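Uncharacterized protein (Mycobacterium tuberculosis, PDB 6Y56) is the nucleotidyltransferase toxin MenT4 of a toxin-antitoxin system, of a kind that probably blocks growth by modifying tRNA acceptor stems. Local coordinates at residues A[27-32]-A[149-154]; A[77-82]-A[126-131]; A[184-189]-A[254-259]. One frame throughout, in Å; residues are numbered along the deposited sequence.

In the fold
Contacts 1 and 2 both pack a helix of the N-terminal part against its surroundings and are buried; contact 3 joins two helices of the C-terminal helical part and is partly buried. Contact 2 lies nested within the loop of chain that contact 1 closes, and their nearest atoms are about 5 Å apart. Helix 76-86 in contact 2 sits over strand 125-129 of the mixed sheet, and three buried side chains make a wholly apolar contact there. Contact 1 holds a connecting loop to helix 19-38 with a buried hydroxyl-carboxylate bond and stacked rings. In contact 3, on the opposite side of the chain's centre from contact 2, an exposed arginine bonds to a backbone carbonyl beside a small apolar centre.

Contact 1: residues A[27-32]-A[149-154]; sequences AQDHLL and KAYGFG
The hydroxyl of Y151 donates to the carboxylate of D29, OH to OD2 2.6 Å, and OD2 accepts with the lone pair that points away from OD1. The carboxylate oxygen lies at the edge of the tyrosine ring, near its plane, while the carboxylate itself is turned 52° from that ring. K56 makes a salt bridge with OD1, so both carboxylate oxygens of this buried aspartate are engaged, and the lysine probably helps to keep it ionised.

The next residue, H30, reaches between two rings of the loop. Its CE1 points onto the face of Y151, over the ring centre, in an edge-to-face pair with centroids 4.6 Å apart. F153 comes edge-on to the imidazole: its CZ stands over the centre of one face, and the planes meet at 88° in a T-shaped stack. With chi1 at 50°, CG of F153 lies between backbone N and carbonyl carbon, directing the ring edge at the histidine. ND1 of H30 is hydrogen-bonded to the carbonyl of V26, and a water links NE2 (2.8 Å) to the carbonyl O of Y151; together they probably fix the rotation of the imidazole.

This aromatic cluster ties the loop between strands 138-141 and 157-160 to helix 19-38, whose A27 and L31 pack on strands 94-100 and 107-114; F94 also meets the H30 ring.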
ATOM      1  N   ALA A  27       1.051  13.741   9.354  1.00 12.69           N
ATOM      2  CA  ALA A  27       1.688  12.982  10.431  1.00 12.26           C
ATOM      3  C   ALA A  27       2.506  11.824   9.878  1.00 12.61           C
ATOM      4  O   ALA A  27       3.621  11.565  10.350  1.00 12.88           O
ATOM      5  CB  ALA A  27       0.626  12.481  11.410  1.00 14.30           C
ATOM      6  N   GLN A  28       1.978  11.127   8.866  1.00 12.20           N
ATOM      7  CA  GLN A  28       2.734  10.047   8.237  1.00 13.46           C
ATOM      8  C   GLN A  28       4.062  10.535   7.673  1.00 12.47           C
ATOM      9  O   GLN A  28       5.078   9.831   7.764  1.00 12.79           O
ATOM     10  CB  GLN A  28       1.927   9.433   7.098  1.00 12.57           C
ATOM     11  CG  GLN A  28       0.703   8.676   7.512  1.00 11.44           C
ATOM     12  CD  GLN A  28      -0.159   8.345   6.327  1.00 12.72           C
ATOM     13  OE1 GLN A  28      -0.150   9.067   5.325  1.00 13.47           O
ATOM     14  NE2 GLN A  28      -0.912   7.262   6.427  1.00 14.71           N
ATOM     15  N   ASP A  29       4.075  11.716   7.037  1.00 12.08           N
ATOM     16  CA  ASP A  29       5.337  12.240   6.511  1.00 14.27           C
ATOM     17  C   ASP A  29       6.345  12.438   7.629  1.00 13.25           C
ATOM     18  O   ASP A  29       7.545  12.185   7.456  1.00 13.13           O
ATOM     19  CB  ASP A  29       5.134  13.586   5.815  1.00 14.35           C
ATOM     20  CG  ASP A  29       4.265  13.494   4.588  1.00 15.77           C
ATOM     21  OD1 ASP A  29       4.063  12.377   4.055  1.00 16.34           O
ATOM     22  OD2 ASP A  29       3.786  14.552   4.155  1.00 14.96           O
ATOM     23  N   HIS A  30       5.867  12.908   8.777  1.00 13.00           N
ATOM     24  CA  HIS A  30       6.734  13.120   9.929  1.00 14.41           C
ATOM     25  C   HIS A  30       7.254  11.795  10.469  1.00 13.12           C
ATOM     26  O   HIS A  30       8.431  11.693  10.833  1.00 14.06           O
ATOM     27  CB  HIS A  30       5.982  13.910  11.008  1.00 13.93           C
ATOM     28  CG  HIS A  30       5.853  15.373  10.705  1.00 15.02           C
ATOM     29  ND1 HIS A  30       5.122  15.853   9.640  1.00 14.85           N
ATOM     30  CD2 HIS A  30       6.372  16.460  11.325  1.00 16.45           C
ATOM     31  CE1 HIS A  30       5.200  17.174   9.613  1.00 17.78           C
ATOM     32  NE2 HIS A  30       5.956  17.566  10.624  1.00 17.74           N
ATOM     33  N   LEU A  31       6.398  10.769  10.519  1.00 13.34           N
ATOM     34  CA  LEU A  31       6.824   9.456  10.995  1.00 14.41           C
ATOM     35  C   LEU A  31       7.850   8.846  10.053  1.00 13.70           C
ATOM     36  O   LEU A  31       8.861   8.287  10.497  1.00 13.14           O
ATOM     37  CB  LEU A  31       5.604   8.540  11.132  1.00 13.96           C
ATOM     38  CG  LEU A  31       5.781   7.109  11.668  1.00 15.64           C
ATOM     39  CD1 LEU A  31       4.472   6.569  12.183  1.00 16.75           C
ATOM     40  CD2 LEU A  31       6.292   6.139  10.595  1.00 23.96           C
ATOM     41  N   LEU A  32       7.612   8.958   8.745  1.00 12.78           N
ATOM     42  CA  LEU A  32       8.555   8.418   7.771  1.00 13.03           C
ATOM     43  C   LEU A  32       9.891   9.146   7.841  1.00 12.56           C
ATOM     44  O   LEU A  32      10.951   8.520   7.713  1.00 13.52           O
ATOM     45  CB  LEU A  32       7.936   8.469   6.374  1.00 13.27           C
ATOM     46  CG  LEU A  32       6.779   7.481   6.157  1.00 12.50           C
ATOM     47  CD1 LEU A  32       5.955   7.867   4.924  1.00 13.29           C
ATOM     48  CD2 LEU A  32       7.302   6.064   6.023  1.00 14.06           C
ATOM     49  N   LYS A 149       6.437  22.550   2.537  1.00 18.31           N
ATOM     50  CA  LYS A 149       7.270  23.719   2.807  1.00 20.15           C
ATOM     51  C   LYS A 149       7.169  24.184   4.253  1.00 23.99           C
ATOM     52  O   LYS A 149       8.040  24.926   4.721  1.00 25.81           O
ATOM     53  CB  LYS A 149       6.884  24.862   1.864  1.00 23.82           C
ATOM     54  CG  LYS A 149       7.187  24.588   0.401  1.00 30.60           C
ATOM     55  CD  LYS A 149       7.072  25.855  -0.435  1.00 37.32           C
ATOM     56  CE  LYS A 149       5.656  26.039  -0.958  1.00 33.01           C
ATOM     57  NZ  LYS A 149       5.044  27.331  -0.536  1.00 42.08           N
ATOM     58  N   ALA A 150       6.139  23.765   4.977  1.00 18.53           N
ATOM     59  CA  ALA A 150       5.952  24.194   6.356  1.00 20.18           C
ATOM     60  C   ALA A 150       6.559  23.243   7.379  1.00 23.09           C
ATOM     61  O   ALA A 150       6.452  23.507   8.585  1.00 21.55           O
ATOM     62  CB  ALA A 150       4.464  24.382   6.659  1.00 20.97           C
ATOM     63  N   TYR A 151       7.196  22.153   6.938  1.00 18.89           N
ATOM     64  CA  TYR A 151       7.596  21.105   7.872  1.00 19.11           C
ATOM     65  C   TYR A 151       8.813  21.491   8.706  1.00 21.83           C
ATOM     66  O   TYR A 151       8.916  21.093   9.871  1.00 21.95           O
ATOM     67  CB  TYR A 151       7.895  19.808   7.116  1.00 17.45           C
ATOM     68  CG  TYR A 151       6.681  19.053   6.617  1.00 15.39           C
ATOM     69  CD1 TYR A 151       5.393  19.542   6.809  1.00 17.97           C
ATOM     70  CD2 TYR A 151       6.834  17.841   5.952  1.00 14.28           C
ATOM     71  CE1 TYR A 151       4.282  18.838   6.348  1.00 15.74           C
ATOM     72  CE2 TYR A 151       5.741  17.144   5.487  1.00 15.74           C
ATOM     73  CZ  TYR A 151       4.471  17.632   5.696  1.00 14.34           C
ATOM     74  OH  TYR A 151       3.391  16.915   5.231  1.00 14.66           O
ATOM     75  N   GLY A 152       9.759  22.222   8.127  1.00 21.95           N
ATOM     76  CA  GLY A 152      10.995  22.514   8.825  1.00 26.60           C
ATOM     77  C   GLY A 152      12.074  21.455   8.697  1.00 27.15           C
ATOM     78  O   GLY A 152      13.126  21.581   9.336  1.00 28.76           O
ATOM     79  N   PHE A 153      11.838  20.405   7.915  1.00 18.46           N
ATOM     80  CA  PHE A 153      12.863  19.446   7.529  1.00 20.10           C
ATOM     81  C   PHE A 153      12.555  19.022   6.104  1.00 17.96           C
ATOM     82  O   PHE A 153      11.442  19.216   5.616  1.00 19.07           O
ATOM     83  CB  PHE A 153      12.862  18.212   8.445  1.00 20.87           C
ATOM     84  CG  PHE A 153      11.506  17.595   8.618  1.00 20.56           C
ATOM     85  CD1 PHE A 153      11.039  16.651   7.718  1.00 18.13           C
ATOM     86  CD2 PHE A 153      10.682  17.980   9.668  1.00 20.86           C
ATOM     87  CE1 PHE A 153       9.786  16.088   7.868  1.00 18.68           C
ATOM     88  CE2 PHE A 153       9.421  17.417   9.824  1.00 20.12           C
ATOM     89  CZ  PHE A 153       8.978  16.475   8.921  1.00 18.68           C
ATOM     90  N   GLY A 154      13.556  18.459   5.435  1.00 19.50           N
ATOM     91  CA  GLY A 154      13.364  17.898   4.110  1.00 18.25           C
ATOM     92  C   GLY A 154      12.958  16.435   4.197  1.00 17.65           C
ATOM     93  O   GLY A 154      13.466  15.684   5.025  1.00 18.86           O
TER
HETATM   94  O   HOH W   1       6.775  20.129  11.260  1.00 25.52           O

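Contact 2: residues A[77-82]-A[126-131]; sequences EVVLEV and VEFARR
F128 meets V79 and V82 of helix 77-82 and contributes about half of the buried surface, the two valines the rest. V79 lies over one face of the ring: its CG1 is 3.9 Å from the ring centroid and 21° off the normal, a CH-pi contact displaced toward the rim on the CD1 side. The other methyl of V79, CG2, rests against the root of the phenylalanine, 3.7 Å from CB of F128. Both methyls lie on the same side of the ring plane, CG1 over the CD1 side and CG2 nearer CB and CG, as V79 and F128 run past each other in opposite directions.

V82, one helical turn later, takes the far end of the ring. Its CG1 comes to the edge, near the ring plane, and is 3.7 Å from CZ of F128, with CE2 almost as close. With CG of F128 anti to its carbonyl carbon (chi1 -62°), the ring extends along the helix from V79 to V82. Both valines hold CG1 anti to the backbone N, and in each this methyl makes the closest approach to the ring. The contact is purely apolar, and all three residues are buried.

Helix 76-86 thus packs on the mixed sheet at strand 125-129, a helix-on-sheet contact in a protein of the nucleotidyltransferase clan. The strand runs between strands 68-72 and 107-114. Backbone bonds from E127 and A129 to F71 and from V126 to W108 join it to those neighbours. Beyond the strand's end, R130 makes a salt bridge with D76 at the start of the same helix.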
ATOM      1  N   GLU A  77      12.991  -8.995  14.067  1.00 15.57           N
ATOM      2  CA  GLU A  77      13.779  -8.037  14.833  1.00 17.33           C
ATOM      3  C   GLU A  77      13.692  -6.639  14.248  1.00 15.23           C
ATOM      4  O   GLU A  77      13.698  -5.655  14.994  1.00 15.91           O
ATOM      5  CB  GLU A  77      15.231  -8.474  14.874  1.00 19.84           C
ATOM      6  CG  GLU A  77      15.514  -9.335  16.044  1.00 32.32           C
ATOM      7  CD  GLU A  77      16.808 -10.057  15.878  1.00 41.70           C
ATOM      8  OE1 GLU A  77      17.879  -9.431  16.049  1.00 41.66           O
ATOM      9  OE2 GLU A  77      16.750 -11.253  15.528  1.00 45.42           O
ATOM     10  N   VAL A  78      13.630  -6.537  12.917  1.00 15.63           N
ATOM     11  CA  VAL A  78      13.491  -5.236  12.272  1.00 15.33           C
ATOM     12  C   VAL A  78      12.119  -4.643  12.566  1.00 13.77           C
ATOM     13  O   VAL A  78      11.987  -3.450  12.848  1.00 14.65           O
ATOM     14  CB  VAL A  78      13.754  -5.365  10.760  1.00 16.06           C
ATOM     15  CG1 VAL A  78      13.318  -4.104  10.030  1.00 16.05           C
ATOM     16  CG2 VAL A  78      15.221  -5.666  10.514  1.00 18.42           C
ATOM     17  N   VAL A  79      11.077  -5.478  12.518  1.00 14.65           N
ATOM     18  CA  VAL A  79       9.733  -5.031  12.868  1.00 12.91           C
ATOM     19  C   VAL A  79       9.721  -4.447  14.268  1.00 12.76           C
ATOM     20  O   VAL A  79       9.189  -3.358  14.504  1.00 13.15           O
ATOM     21  CB  VAL A  79       8.735  -6.194  12.729  1.00 13.52           C
ATOM     22  CG1 VAL A  79       7.353  -5.779  13.206  1.00 13.46           C
ATOM     23  CG2 VAL A  79       8.688  -6.691  11.286  1.00 13.85           C
ATOM     24  N   LEU A  80      10.322  -5.159  15.223  1.00 14.03           N
ATOM     25  CA  LEU A  80      10.305  -4.670  16.595  1.00 15.46           C
ATOM     26  C   LEU A  80      11.074  -3.360  16.724  1.00 15.81           C
ATOM     27  O   LEU A  80      10.630  -2.445  17.426  1.00 15.03           O
ATOM     28  CB  LEU A  80      10.867  -5.728  17.542  1.00 16.52           C
ATOM     29  CG  LEU A  80      10.800  -5.355  19.032  1.00 17.62           C
ATOM     30  CD1 LEU A  80       9.361  -5.209  19.490  1.00 20.68           C
ATOM     31  CD2 LEU A  80      11.520  -6.394  19.871  1.00 21.43           C
ATOM     32  N   GLU A  81      12.217  -3.245  16.047  1.00 14.66           N
ATOM     33  CA  GLU A  81      12.982  -2.001  16.081  1.00 15.31           C
ATOM     34  C   GLU A  81      12.128  -0.826  15.615  1.00 13.92           C
ATOM     35  O   GLU A  81      12.074   0.222  16.274  1.00 15.52           O
ATOM     36  CB  GLU A  81      14.235  -2.162  15.218  1.00 17.30           C
ATOM     37  CG  GLU A  81      15.074  -0.903  15.053  1.00 25.15           C
ATOM     38  CD  GLU A  81      16.151  -1.062  13.988  1.00 28.99           C
ATOM     39  OE1 GLU A  81      16.175  -2.105  13.302  1.00 34.67           O
ATOM     40  OE2 GLU A  81      16.975  -0.139  13.833  1.00 38.64           O
ATOM     41  N   VAL A  82      11.414  -1.004  14.498  1.00 14.16           N
ATOM     42  CA  VAL A  82      10.555   0.054  13.971  1.00 14.75           C
ATOM     43  C   VAL A  82       9.439   0.382  14.945  1.00 12.85           C
ATOM     44  O   VAL A  82       9.163   1.554  15.216  1.00 14.66           O
ATOM     45  CB  VAL A  82      10.000  -0.344  12.595  1.00 14.53           C
ATOM     46  CG1 VAL A  82       8.972   0.687  12.125  1.00 16.68           C
ATOM     47  CG2 VAL A  82      11.134  -0.474  11.606  1.00 15.73           C
ATOM     48  N   VAL A 126      -0.350   0.326  10.855  1.00 16.77           N
ATOM     49  CA  VAL A 126       0.968  -0.007  10.333  1.00 15.09           C
ATOM     50  C   VAL A 126       1.026  -1.522  10.238  1.00 17.75           C
ATOM     51  O   VAL A 126       0.649  -2.220  11.187  1.00 17.74           O
ATOM     52  CB  VAL A 126       2.085   0.515  11.253  1.00 17.18           C
ATOM     53  CG1 VAL A 126       3.443   0.291  10.617  1.00 17.20           C
ATOM     54  CG2 VAL A 126       1.879   1.986  11.581  1.00 19.91           C
ATOM     55  N   GLU A 127       1.481  -2.036   9.098  1.00 15.70           N
ATOM     56  CA  GLU A 127       1.549  -3.476   8.898  1.00 16.38           C
ATOM     57  C   GLU A 127       2.880  -3.836   8.265  1.00 14.44           C
ATOM     58  O   GLU A 127       3.397  -3.092   7.423  1.00 15.45           O
ATOM     59  CB  GLU A 127       0.419  -3.971   7.996  1.00 17.74           C
ATOM     60  CG  GLU A 127       0.240  -5.472   8.007  1.00 23.72           C
ATOM     61  CD  GLU A 127      -0.869  -5.927   7.086  1.00 31.30           C
ATOM     62  OE1 GLU A 127      -1.014  -7.152   6.896  1.00 40.02           O
ATOM     63  OE2 GLU A 127      -1.592  -5.059   6.552  1.00 37.81           O
ATOM     64  N   PHE A 128       3.415  -4.995   8.646  1.00 13.40           N
ATOM     65  CA  PHE A 128       4.731  -5.449   8.210  1.00 12.30           C
ATOM     66  C   PHE A 128       4.588  -6.831   7.602  1.00 12.16           C
ATOM     67  O   PHE A 128       4.343  -7.805   8.326  1.00 13.58           O
ATOM     68  CB  PHE A 128       5.682  -5.529   9.393  1.00 12.16           C
ATOM     69  CG  PHE A 128       5.930  -4.224  10.062  1.00 12.64           C
ATOM     70  CD1 PHE A 128       5.103  -3.786  11.079  1.00 13.26           C
ATOM     71  CD2 PHE A 128       7.012  -3.447   9.702  1.00 13.09           C
ATOM     72  CE1 PHE A 128       5.326  -2.593  11.722  1.00 13.76           C
ATOM     73  CE2 PHE A 128       7.250  -2.247  10.345  1.00 15.03           C
ATOM     74  CZ  PHE A 128       6.401  -1.819  11.351  1.00 14.07           C
ATOM     75  N   ALA A 129       4.761  -6.923   6.288  1.00 12.64           N
ATOM     76  CA  ALA A 129       4.674  -8.201   5.600  1.00 13.11           C
ATOM     77  C   ALA A 129       5.946  -9.005   5.824  1.00 15.56           C
ATOM     78  O   ALA A 129       7.053  -8.454   5.852  1.00 14.68           O
ATOM     79  CB  ALA A 129       4.499  -7.968   4.099  1.00 15.25           C
ATOM     80  N   ARG A 130       5.786 -10.320   5.972  1.00 14.40           N
ATOM     81  CA  ARG A 130       6.905 -11.223   6.191  1.00 15.37           C
ATOM     82  C   ARG A 130       7.508 -11.742   4.895  1.00 15.56           C
ATOM     83  O   ARG A 130       8.718 -11.989   4.842  1.00 17.28           O
ATOM     84  CB  ARG A 130       6.438 -12.422   7.019  1.00 18.97           C
ATOM     85  CG  ARG A 130       7.560 -13.302   7.510  1.00 25.42           C
ATOM     86  CD  ARG A 130       7.025 -14.562   8.179  1.00 24.76           C
ATOM     87  NE  ARG A 130       6.022 -14.267   9.201  1.00 27.58           N
ATOM     88  CZ  ARG A 130       6.309 -13.937  10.456  1.00 25.70           C
ATOM     89  NH1 ARG A 130       7.573 -13.853  10.847  1.00 25.58           N
ATOM     90  NH2 ARG A 130       5.332 -13.686  11.318  1.00 28.84           N
ATOM     91  N   ARG A 131       6.687 -11.940   3.861  1.00 18.26           N
ATOM     92  CA  ARG A 131       7.176 -12.563   2.639  1.00 20.34           C
ATOM     93  C   ARG A 131       8.078 -11.585   1.902  1.00 20.89           C
ATOM     94  O   ARG A 131       7.699 -10.429   1.707  1.00 22.50           O
ATOM     95  CB  ARG A 131       6.010 -12.971   1.739  1.00 21.01           C
ATOM     96  CG  ARG A 131       6.415 -13.942   0.627  1.00 23.46           C
ATOM     97  CD  ARG A 131       5.267 -14.265  -0.325  1.00 27.80           C
ATOM     98  NE  ARG A 131       4.002 -14.418   0.386  1.00 27.29           N
ATOM     99  CZ  ARG A 131       2.802 -14.323  -0.178  1.00 24.33           C
ATOM    100  NH1 ARG A 131       2.675 -14.084  -1.484  1.00 19.79           N
ATOM    101  NH2 ARG A 131       1.720 -14.461   0.576  1.00 23.80           N
TER

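Contact 3: residues A[184-189]-A[254-259]; sequences YDLNHF and ARVRKR
N187 and R255 lay their flat ends almost parallel, amide and guanidinium planes 14° apart, although the two side chains cross at about a right angle. The amide OD1 lies over one face of the guanidinium and is 3.1 Å from CD of R255; its distances to NE and NH1 do not amount to hydrogen bonds, because the angles are poor. The bond is made instead to the backbone: NH1 donates to the carbonyl O of N187, 3.0 Å, with an N-H...O angle of 141°. The acceptor lies in the guanidinium plane, whereas the donor stands well out of the carbonyl plane and so misses the lone pairs. A bend at chi3 turns the arginine tip back toward helix 184-189.

This is a helix-helix crossing, the axes of the two short segments passing 8.8 Å apart at 53°, within the helical C-terminal part of the protein. At its centre V256 points toward the other helix, and CG2 nestles against the backbone, 3.5 Å from N of N187. The same methyl is 3.8 Å from CB of L186, whose side chain continues to K170, L171 and Y174 of helix 163-174. Beyond the crossing, Y184 packs edge-to-face with W252 of helix 249-259, and R259 forms a salt bridge with E196 at the start of helix 196-212.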
ATOM      1  N   TYR A 184      -9.688   2.136  -6.404  1.00 13.83           N
ATOM      2  CA  TYR A 184      -9.150   3.453  -6.722  1.00 13.69           C
ATOM      3  C   TYR A 184      -7.696   3.358  -7.185  1.00 13.14           C
ATOM      4  O   TYR A 184      -7.295   3.982  -8.175  1.00 13.36           O
ATOM      5  CB  TYR A 184      -9.267   4.379  -5.503  1.00 14.81           C
ATOM      6  CG  TYR A 184      -8.691   5.741  -5.768  1.00 16.47           C
ATOM      7  CD1 TYR A 184      -7.328   5.994  -5.603  1.00 16.18           C
ATOM      8  CD2 TYR A 184      -9.497   6.771  -6.237  1.00 19.83           C
ATOM      9  CE1 TYR A 184      -6.793   7.230  -5.872  1.00 17.99           C
ATOM     10  CE2 TYR A 184      -8.967   8.021  -6.512  1.00 18.76           C
ATOM     11  CZ  TYR A 184      -7.615   8.238  -6.337  1.00 19.19           C
ATOM     12  OH  TYR A 184      -7.088   9.482  -6.623  1.00 19.87           O
ATOM     13  N   ASP A 185      -6.873   2.614  -6.441  1.00 13.37           N
ATOM     14  CA  ASP A 185      -5.455   2.527  -6.782  1.00 13.02           C
ATOM     15  C   ASP A 185      -5.254   1.825  -8.119  1.00 13.93           C
ATOM     16  O   ASP A 185      -4.421   2.248  -8.924  1.00 14.15           O
ATOM     17  CB  ASP A 185      -4.684   1.822  -5.664  1.00 13.56           C
ATOM     18  CG  ASP A 185      -4.668   2.608  -4.354  1.00 13.76           C
ATOM     19  OD1 ASP A 185      -4.960   3.830  -4.342  1.00 14.59           O
ATOM     20  OD2 ASP A 185      -4.365   1.974  -3.322  1.00 16.09           O
ATOM     21  N   LEU A 186      -6.026   0.768  -8.375  1.00 13.45           N
ATOM     22  CA  LEU A 186      -5.930   0.079  -9.658  1.00 14.39           C
ATOM     23  C   LEU A 186      -6.356   0.984 -10.799  1.00 14.82           C
ATOM     24  O   LEU A 186      -5.814   0.879 -11.906  1.00 14.77           O
ATOM     25  CB  LEU A 186      -6.780  -1.190  -9.640  1.00 13.76           C
ATOM     26  CG  LEU A 186      -6.161  -2.337  -8.837  1.00 13.79           C
ATOM     27  CD1 LEU A 186      -7.199  -3.420  -8.650  1.00 16.77           C
ATOM     28  CD2 LEU A 186      -4.934  -2.877  -9.538  1.00 13.59           C
ATOM     29  N   ASN A 187      -7.327   1.872 -10.548  1.00 14.24           N
ATOM     30  CA  ASN A 187      -7.716   2.842 -11.563  1.00 16.79           C
ATOM     31  C   ASN A 187      -6.555   3.760 -11.929  1.00 15.74           C
ATOM     32  O   ASN A 187      -6.424   4.151 -13.095  1.00 16.54           O
ATOM     33  CB  ASN A 187      -8.934   3.636 -11.088  1.00 15.54           C
ATOM     34  CG  ASN A 187      -9.449   4.599 -12.137  1.00 23.00           C
ATOM     35  OD1 ASN A 187     -10.023   4.181 -13.138  1.00 23.49           O
ATOM     36  ND2 ASN A 187      -9.250   5.890 -11.910  1.00 22.72           N
ATOM     37  N   HIS A 188      -5.698   4.111 -10.958  1.00 15.04           N
ATOM     38  CA  HIS A 188      -4.490   4.865 -11.279  1.00 15.27           C
ATOM     39  C   HIS A 188      -3.491   4.015 -12.043  1.00 17.23           C
ATOM     40  O   HIS A 188      -2.907   4.486 -13.021  1.00 17.68           O
ATOM     41  CB  HIS A 188      -3.856   5.430 -10.010  1.00 17.61           C
ATOM     42  CG  HIS A 188      -4.386   6.770  -9.628  1.00 17.80           C
ATOM     43  ND1 HIS A 188      -4.051   7.925 -10.303  1.00 20.06           N
ATOM     44  CD2 HIS A 188      -5.235   7.139  -8.643  1.00 20.06           C
ATOM     45  CE1 HIS A 188      -4.675   8.949  -9.746  1.00 20.11           C
ATOM     46  NE2 HIS A 188      -5.398   8.499  -8.736  1.00 21.38           N
ATOM     47  N   PHE A 189      -3.265   2.765 -11.618  1.00 14.06           N
ATOM     48  CA  PHE A 189      -2.334   1.923 -12.366  1.00 16.39           C
ATOM     49  C   PHE A 189      -2.793   1.787 -13.809  1.00 18.66           C
ATOM     50  O   PHE A 189      -1.972   1.766 -14.733  1.00 17.94           O
ATOM     51  CB  PHE A 189      -2.194   0.537 -11.729  1.00 16.01           C
ATOM     52  CG  PHE A 189      -1.348   0.502 -10.492  1.00 15.94           C
ATOM     53  CD1 PHE A 189       0.003   0.790 -10.531  1.00 19.11           C
ATOM     54  CD2 PHE A 189      -1.916   0.171  -9.280  1.00 15.96           C
ATOM     55  CE1 PHE A 189       0.766   0.757  -9.373  1.00 22.63           C
ATOM     56  CE2 PHE A 189      -1.159   0.123  -8.124  1.00 18.58           C
ATOM     57  CZ  PHE A 189       0.181   0.421  -8.167  1.00 17.51           C
ATOM     58  N   ALA A 254     -15.215  -0.089 -14.380  1.00 23.27           N
ATOM     59  CA  ALA A 254     -15.189  -0.331 -15.817  1.00 25.23           C
ATOM     60  C   ALA A 254     -13.786  -0.172 -16.382  1.00 21.93           C
ATOM     61  O   ALA A 254     -13.344  -1.005 -17.183  1.00 22.64           O
ATOM     62  CB  ALA A 254     -16.169   0.602 -16.527  1.00 26.46           C
ATOM     63  N   ARG A 255     -13.073   0.891 -15.985  1.00 19.39           N
ATOM     64  CA  ARG A 255     -11.732   1.105 -16.517  1.00 18.84           C
ATOM     65  C   ARG A 255     -10.784   0.001 -16.075  1.00 18.58           C
ATOM     66  O   ARG A 255      -9.968  -0.478 -16.870  1.00 17.90           O
ATOM     67  CB  ARG A 255     -11.167   2.471 -16.108  1.00 23.50           C
ATOM     68  CG  ARG A 255      -9.827   2.759 -16.796  1.00 26.87           C
ATOM     69  CD  ARG A 255      -8.945   3.751 -16.060  1.00 31.60           C
ATOM     70  NE  ARG A 255      -9.279   5.129 -16.408  1.00 32.65           N
ATOM     71  CZ  ARG A 255      -8.755   6.196 -15.816  1.00 33.77           C
ATOM     72  NH1 ARG A 255      -7.858   6.048 -14.848  1.00 29.84           N
ATOM     73  NH2 ARG A 255      -9.124   7.415 -16.196  1.00 36.36           N
ATOM     74  N   VAL A 256     -10.880  -0.416 -14.811  1.00 16.72           N
ATOM     75  CA  VAL A 256     -10.001  -1.464 -14.293  1.00 16.05           C
ATOM     76  C   VAL A 256     -10.285  -2.789 -14.992  1.00 15.86           C
ATOM     77  O   VAL A 256      -9.372  -3.470 -15.467  1.00 15.28           O
ATOM     78  CB  VAL A 256     -10.137  -1.558 -12.758  1.00 14.53           C
ATOM     79  CG1 VAL A 256      -9.521  -2.858 -12.210  1.00 18.31           C
ATOM     80  CG2 VAL A 256      -9.506  -0.337 -12.091  1.00 17.20           C
ATOM     81  N   ARG A 257     -11.561  -3.163 -15.087  1.00 17.31           N
ATOM     82  CA  ARG A 257     -11.912  -4.426 -15.728  1.00 18.06           C
ATOM     83  C   ARG A 257     -11.436  -4.467 -17.177  1.00 18.58           C
ATOM     84  O   ARG A 257     -10.958  -5.506 -17.650  1.00 20.73           O
ATOM     85  CB  ARG A 257     -13.422  -4.641 -15.641  1.00 21.89           C
ATOM     86  CG  ARG A 257     -13.916  -5.886 -16.362  1.00 21.97           C
ATOM     87  CD  ARG A 257     -15.258  -6.346 -15.812  1.00 25.05           C
ATOM     88  NE  ARG A 257     -16.158  -5.233 -15.532  1.00 27.47           N
ATOM     89  CZ  ARG A 257     -16.916  -4.639 -16.444  1.00 29.99           C
ATOM     90  NH1 ARG A 257     -16.883  -5.053 -17.706  1.00 32.82           N
ATOM     91  NH2 ARG A 257     -17.704  -3.629 -16.100  1.00 30.40           N
ATOM     92  N   LYS A 258     -11.558  -3.350 -17.900  1.00 16.74           N
ATOM     93  CA  LYS A 258     -11.102  -3.313 -19.284  1.00 19.08           C
ATOM     94  C   LYS A 258      -9.583  -3.341 -19.375  1.00 17.97           C
ATOM     95  O   LYS A 258      -9.012  -4.092 -20.176  1.00 17.89           O
ATOM     96  CB  LYS A 258     -11.630  -2.062 -19.975  1.00 19.96           C
ATOM     97  CG  LYS A 258     -11.257  -1.992 -21.435  1.00 28.30           C
ATOM     98  CD  LYS A 258     -11.856  -0.760 -22.038  1.00 34.61           C
ATOM     99  CE  LYS A 258     -11.457  -0.683 -23.498  1.00 40.24           C
ATOM    100  NZ  LYS A 258     -12.015   0.519 -24.176  1.00 46.19           N
ATOM    101  N   ARG A 259      -8.910  -2.512 -18.579  1.00 16.01           N
ATOM    102  CA  ARG A 259      -7.463  -2.394 -18.720  1.00 15.26           C
ATOM    103  C   ARG A 259      -6.755  -3.696 -18.382  1.00 14.05           C
ATOM    104  O   ARG A 259      -5.736  -4.024 -19.001  1.00 15.36           O
ATOM    105  CB  ARG A 259      -6.922  -1.276 -17.821  1.00 16.63           C
ATOM    106  CG  ARG A 259      -5.395  -1.091 -17.893  1.00 18.14           C
ATOM    107  CD  ARG A 259      -4.970  -0.648 -19.289  1.00 18.99           C
ATOM    108  NE  ARG A 259      -3.523  -0.619 -19.516  1.00 20.65           N
ATOM    109  CZ  ARG A 259      -2.820  -1.657 -19.957  1.00 19.24           C
ATOM    110  NH1 ARG A 259      -3.417  -2.821 -20.179  1.00 19.84           N
ATOM    111  NH2 ARG A 259      -1.513  -1.538 -20.171  1.00 21.19           N
TER